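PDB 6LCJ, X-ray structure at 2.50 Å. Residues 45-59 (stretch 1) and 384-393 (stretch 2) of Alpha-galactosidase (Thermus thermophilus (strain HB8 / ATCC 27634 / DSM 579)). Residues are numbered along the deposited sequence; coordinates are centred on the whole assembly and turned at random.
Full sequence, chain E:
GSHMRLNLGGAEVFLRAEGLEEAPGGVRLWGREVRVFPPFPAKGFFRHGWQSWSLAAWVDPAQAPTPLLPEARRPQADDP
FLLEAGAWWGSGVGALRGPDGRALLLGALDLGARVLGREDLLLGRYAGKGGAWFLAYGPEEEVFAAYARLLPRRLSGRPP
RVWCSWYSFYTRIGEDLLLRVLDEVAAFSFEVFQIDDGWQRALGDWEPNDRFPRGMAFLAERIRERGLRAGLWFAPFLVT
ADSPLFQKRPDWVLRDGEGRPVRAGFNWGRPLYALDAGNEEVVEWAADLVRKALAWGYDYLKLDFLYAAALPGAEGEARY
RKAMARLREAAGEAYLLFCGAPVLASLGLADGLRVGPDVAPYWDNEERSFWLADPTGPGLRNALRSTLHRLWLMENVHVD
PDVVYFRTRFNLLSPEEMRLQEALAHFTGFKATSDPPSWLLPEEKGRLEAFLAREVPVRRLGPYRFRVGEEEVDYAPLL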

# COMPACT_ATOMS: atom_id res chain seq x y z
N PHE E 45 31.50 -14.32 -7.09
CA PHE E 45 30.86 -14.62 -8.36
C PHE E 45 31.36 -13.63 -9.40
O PHE E 45 31.39 -12.41 -9.14
CB PHE E 45 29.33 -14.55 -8.24
CG PHE E 45 28.59 -14.54 -9.60
CD1 PHE E 45 28.75 -15.58 -10.51
CD2 PHE E 45 27.71 -13.51 -9.92
CE1 PHE E 45 28.06 -15.58 -11.73
CE2 PHE E 45 27.02 -13.51 -11.15
CZ PHE E 45 27.19 -14.54 -12.04
N PHE E 46 31.79 -14.13 -10.55
CA PHE E 46 32.19 -13.24 -11.63
C PHE E 46 30.94 -12.76 -12.38
O PHE E 46 30.26 -13.54 -13.06
CB PHE E 46 33.16 -13.91 -12.59
CG PHE E 46 33.55 -13.02 -13.74
CD1 PHE E 46 34.26 -11.86 -13.51
CD2 PHE E 46 33.18 -13.33 -15.04
CE1 PHE E 46 34.61 -11.02 -14.57
CE2 PHE E 46 33.53 -12.51 -16.09
CZ PHE E 46 34.25 -11.35 -15.86
N ARG E 47 30.66 -11.48 -12.25
CA ARG E 47 29.46 -10.88 -12.80
C ARG E 47 29.85 -10.20 -14.10
O ARG E 47 30.43 -9.11 -14.08
CB ARG E 47 28.86 -9.91 -11.78
CG ARG E 47 27.45 -9.47 -12.10
CD ARG E 47 27.43 -8.20 -12.93
NE ARG E 47 26.06 -7.79 -13.21
CZ ARG E 47 25.72 -6.84 -14.07
NH1 ARG E 47 26.66 -6.19 -14.74
NH2 ARG E 47 24.44 -6.53 -14.26
N HIS E 48 29.56 -10.84 -15.23
CA HIS E 48 29.87 -10.28 -16.54
C HIS E 48 28.67 -9.53 -17.12
O HIS E 48 27.66 -10.14 -17.50
CB HIS E 48 30.33 -11.35 -17.51
CG HIS E 48 30.83 -10.75 -18.79
ND1 HIS E 48 30.18 -10.92 -19.99
CD2 HIS E 48 31.86 -9.90 -19.02
CE1 HIS E 48 30.82 -10.22 -20.92
NE2 HIS E 48 31.84 -9.60 -20.36
N GLY E 49 28.78 -8.21 -17.22
CA GLY E 49 27.72 -7.41 -17.80
C GLY E 49 27.57 -7.61 -19.30
O GLY E 49 28.44 -8.16 -19.99
N TRP E 50 26.44 -7.13 -19.82
CA TRP E 50 26.03 -7.46 -21.18
C TRP E 50 26.85 -6.75 -22.24
O TRP E 50 27.26 -7.36 -23.23
CB TRP E 50 24.56 -7.10 -21.36
CG TRP E 50 23.99 -7.52 -22.68
CD1 TRP E 50 24.21 -8.69 -23.35
CD2 TRP E 50 23.09 -6.76 -23.49
NE1 TRP E 50 23.49 -8.71 -24.52
CE2 TRP E 50 22.79 -7.54 -24.63
CE3 TRP E 50 22.48 -5.50 -23.35
CZ2 TRP E 50 21.92 -7.10 -25.62
CZ3 TRP E 50 21.61 -5.06 -24.33
CH2 TRP E 50 21.34 -5.86 -25.46
N GLN E 51 27.05 -5.44 -22.08
CA GLN E 51 27.63 -4.63 -23.14
C GLN E 51 28.85 -3.85 -22.63
O GLN E 51 29.25 -3.96 -21.46
CB GLN E 51 26.56 -3.69 -23.75
CG GLN E 51 25.76 -2.89 -22.75
CD GLN E 51 25.74 -1.40 -23.07
OE1 GLN E 51 26.77 -0.84 -23.46
NE2 GLN E 51 24.58 -0.76 -22.89
N SER E 52 29.44 -3.07 -23.53
CA SER E 52 30.68 -2.34 -23.27
C SER E 52 30.65 -1.60 -21.93
O SER E 52 31.55 -1.77 -21.10
CB SER E 52 30.94 -1.35 -24.40
OG SER E 52 31.29 -2.03 -25.59
N TRP E 53 29.62 -0.78 -21.71
CA TRP E 53 29.54 0.05 -20.52
C TRP E 53 29.14 -0.74 -19.28
O TRP E 53 29.33 -0.25 -18.16
CB TRP E 53 28.54 1.21 -20.76
CG TRP E 53 28.84 1.97 -22.03
CD1 TRP E 53 30.08 2.23 -22.56
CD2 TRP E 53 27.89 2.52 -22.95
NE1 TRP E 53 29.96 2.92 -23.73
CE2 TRP E 53 28.63 3.11 -24.01
CE3 TRP E 53 26.50 2.58 -22.99
CZ2 TRP E 53 28.01 3.75 -25.09
CZ3 TRP E 53 25.88 3.23 -24.09
CH2 TRP E 53 26.64 3.80 -25.11
N SER E 54 28.62 -1.95 -19.45
CA SER E 54 28.10 -2.72 -18.32
C SER E 54 29.21 -3.11 -17.35
O SER E 54 30.38 -3.23 -17.71
CB SER E 54 27.38 -3.98 -18.82
OG SER E 54 26.21 -3.62 -19.52
N LEU E 55 28.82 -3.32 -16.09
CA LEU E 55 29.77 -3.72 -15.07
C LEU E 55 30.24 -5.16 -15.30
O LEU E 55 29.42 -6.07 -15.45
CB LEU E 55 29.16 -3.59 -13.69
CG LEU E 55 30.10 -4.13 -12.60
CD1 LEU E 55 31.05 -3.05 -12.12
CD2 LEU E 55 29.34 -4.76 -11.43
N ALA E 56 31.55 -5.35 -15.30
CA ALA E 56 32.17 -6.66 -15.19
C ALA E 56 33.08 -6.64 -13.97
O ALA E 56 34.02 -5.83 -13.91
CB ALA E 56 32.96 -7.02 -16.45
N ALA E 57 32.80 -7.51 -12.99
CA ALA E 57 33.57 -7.50 -11.76
C ALA E 57 33.21 -8.73 -10.93
O ALA E 57 32.20 -9.38 -11.18
CB ALA E 57 33.32 -6.24 -10.93
N TRP E 58 34.07 -9.03 -9.95
CA TRP E 58 33.78 -10.05 -8.94
C TRP E 58 32.93 -9.45 -7.84
O TRP E 58 33.27 -8.40 -7.28
CB TRP E 58 35.08 -10.61 -8.35
CG TRP E 58 35.84 -11.50 -9.30
CD1 TRP E 58 36.85 -11.13 -10.15
CD2 TRP E 58 35.64 -12.91 -9.51
NE1 TRP E 58 37.29 -12.23 -10.87
CE2 TRP E 58 36.57 -13.33 -10.49
CE3 TRP E 58 34.77 -13.85 -8.95
CZ2 TRP E 58 36.65 -14.64 -10.93
CZ3 TRP E 58 34.85 -15.16 -9.39
CH2 TRP E 58 35.79 -15.55 -10.37
N VAL E 59 31.81 -10.10 -7.52
CA VAL E 59 30.91 -9.62 -6.49
C VAL E 59 30.67 -10.72 -5.46
O VAL E 59 30.99 -11.90 -5.68
CB VAL E 59 29.56 -9.12 -7.06
CG1 VAL E 59 29.78 -8.13 -8.17
CG2 VAL E 59 28.70 -10.30 -7.52
N LEU E 384 38.17 1.75 -15.73
CA LEU E 384 39.21 0.79 -15.36
C LEU E 384 38.61 -0.49 -14.81
O LEU E 384 39.08 -1.59 -15.14
CB LEU E 384 40.17 1.43 -14.36
CG LEU E 384 41.12 2.52 -14.87
CD1 LEU E 384 41.76 3.20 -13.68
CD2 LEU E 384 42.20 1.98 -15.82
N ARG E 385 37.56 -0.39 -13.99
CA ARG E 385 37.05 -1.58 -13.29
C ARG E 385 36.55 -2.64 -14.26
O ARG E 385 36.83 -3.83 -14.09
CB ARG E 385 35.95 -1.21 -12.31
CG ARG E 385 35.37 -2.44 -11.59
CD ARG E 385 34.62 -2.07 -10.30
NE ARG E 385 33.50 -1.22 -10.66
CZ ARG E 385 33.41 0.07 -10.37
NH1 ARG E 385 34.35 0.67 -9.65
NH2 ARG E 385 32.36 0.76 -10.81
N SER E 386 35.79 -2.23 -15.29
CA SER E 386 35.22 -3.21 -16.22
C SER E 386 36.26 -3.71 -17.22
O SER E 386 36.28 -4.90 -17.55
CB SER E 386 34.01 -2.62 -16.94
OG SER E 386 32.89 -2.57 -16.07
N THR E 387 37.10 -2.80 -17.72
CA THR E 387 38.17 -3.18 -18.64
C THR E 387 39.09 -4.22 -18.02
O THR E 387 39.41 -5.24 -18.65
CB THR E 387 38.96 -1.94 -19.03
OG1 THR E 387 38.11 -1.05 -19.75
CG2 THR E 387 40.18 -2.31 -19.88
N LEU E 388 39.52 -3.99 -16.78
CA LEU E 388 40.42 -4.94 -16.13
C LEU E 388 39.86 -6.36 -16.11
O LEU E 388 40.63 -7.33 -16.09
CB LEU E 388 40.71 -4.48 -14.70
CG LEU E 388 41.80 -3.42 -14.58
CD1 LEU E 388 41.72 -2.69 -13.25
CD2 LEU E 388 43.17 -4.06 -14.79
N HIS E 389 38.53 -6.52 -16.12
CA HIS E 389 37.95 -7.86 -16.06
C HIS E 389 37.55 -8.38 -17.43
O HIS E 389 36.89 -9.42 -17.52
CB HIS E 389 36.73 -7.87 -15.14
CG HIS E 389 37.06 -7.54 -13.72
ND1 HIS E 389 37.20 -6.25 -13.27
CD2 HIS E 389 37.28 -8.34 -12.66
CE1 HIS E 389 37.49 -6.26 -11.99
NE2 HIS E 389 37.54 -7.52 -11.59
N ARG E 390 37.94 -7.69 -18.50
CA ARG E 390 37.65 -8.16 -19.84
C ARG E 390 38.91 -8.28 -20.70
O ARG E 390 38.80 -8.42 -21.92
CB ARG E 390 36.63 -7.23 -20.50
CG ARG E 390 35.22 -7.45 -19.97
CD ARG E 390 34.25 -6.42 -20.51
NE ARG E 390 32.86 -6.83 -20.32
CZ ARG E 390 31.85 -5.97 -20.19
NH1 ARG E 390 32.09 -4.67 -20.25
NH2 ARG E 390 30.61 -6.41 -20.02
N LEU E 391 40.10 -8.25 -20.08
CA LEU E 391 41.33 -8.28 -20.87
C LEU E 391 41.56 -9.64 -21.53
O LEU E 391 42.24 -9.69 -22.56
CB LEU E 391 42.52 -7.90 -20.00
CG LEU E 391 42.51 -6.44 -19.52
CD1 LEU E 391 43.61 -6.20 -18.53
CD2 LEU E 391 42.66 -5.50 -20.71
N TRP E 392 40.95 -10.71 -21.01
CA TRP E 392 41.03 -12.03 -21.64
C TRP E 392 40.47 -12.02 -23.06
O TRP E 392 40.76 -12.94 -23.82
CB TRP E 392 40.28 -13.08 -20.80
CG TRP E 392 38.93 -12.65 -20.32
CD1 TRP E 392 38.66 -11.84 -19.26
CD2 TRP E 392 37.66 -13.00 -20.89
NE1 TRP E 392 37.30 -11.65 -19.14
CE2 TRP E 392 36.66 -12.36 -20.13
CE3 TRP E 392 37.27 -13.78 -21.98
CZ2 TRP E 392 35.31 -12.48 -20.41
CZ3 TRP E 392 35.94 -13.91 -22.26
CH2 TRP E 392 34.97 -13.26 -21.48
N LEU E 393 39.70 -11.01 -23.44
CA LEU E 393 39.23 -10.92 -24.81
C LEU E 393 40.29 -10.47 -25.80
O LEU E 393 39.98 -10.34 -26.99
CB LEU E 393 38.04 -9.97 -24.89
CG LEU E 393 36.85 -10.60 -24.19
CD1 LEU E 393 35.82 -9.54 -23.90
CD2 LEU E 393 36.30 -11.75 -25.01

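The two stretches bury 570 Å² between them, both sides summed. The second strand of stretch 1, 56-59, crosses helix 384-388 at 88°, with the axes 6.7 Å apart at closest approach. The nearest CA atoms across the stretches, those of Ala 56 and Ser 386, lie 4.7 Å apart, and both residues have small side chains.

Leu 384 lies out of reach, so the contact begins at Arg 385. Its CB points sideways, but the extended start of the chain (chi1 and chi2 both t) brings the end nearer, and Leu 55 CD1 lies 3.4 Å from Arg 385 NE, at the guanidinium edge and near its plane.

Ser 386 (chi1 m) places its hydroxyl beside the backbone where the loop enters the strand, with Ser 386 OG 3.1 Å from Ser 54 O and 3.2 Å from Ala 56 N. A short polar side chain suits this buried site, although the geometry does not settle where the hydroxyl proton goes.

His 389 points toward stretch 1. His 389 ND1 donates to Arg 385 O (2.6 Å, 154°), which helps hold the ring; the 3.3 Å approach of His 389 ND1 to Ala 56 O has too poor an angle for a hydrogen bond. Ala 57 CA sits 3.9 Å from the His 389 ring centroid and only 6° off its normal, a CH-pi contact over the face. Trp 58 meets the same ring rim to rim, centroids 5.7 Å apart and planes at 60°.

Arg 390 is the most extensively covered residue, losing 113 Å² to stretch 1. Its extended chain (chi2 and chi3 t) carries the guanidinium into the loop. The best-aligned bond runs from Arg 390 NE to His 48 NE2 (3.0 Å, 166°), making that histidine nitrogen an acceptor. Arg 390 NH2 makes weak bonds to Gly 49 O (2.8 Å, 121°) and Gln 51 O (3.2 Å, 127°), and Arg 390 NH1 makes another weak bond to Gln 51 O (3.2 Å, 127°). Several donors in one plane suit a turn rich in carbonyls, while Ala 56 CB packs over one guanidinium face, 3.9 Å from Arg 390 NE.

Beyond Leu 391, which is out of reach, Trp 392 NE1 donates to His 389 O (2.8 Å, 145°). Phe 46 CZ closes this end, 3.7 Å from His 389 O and 4.5 Å from Trp 392 NE1.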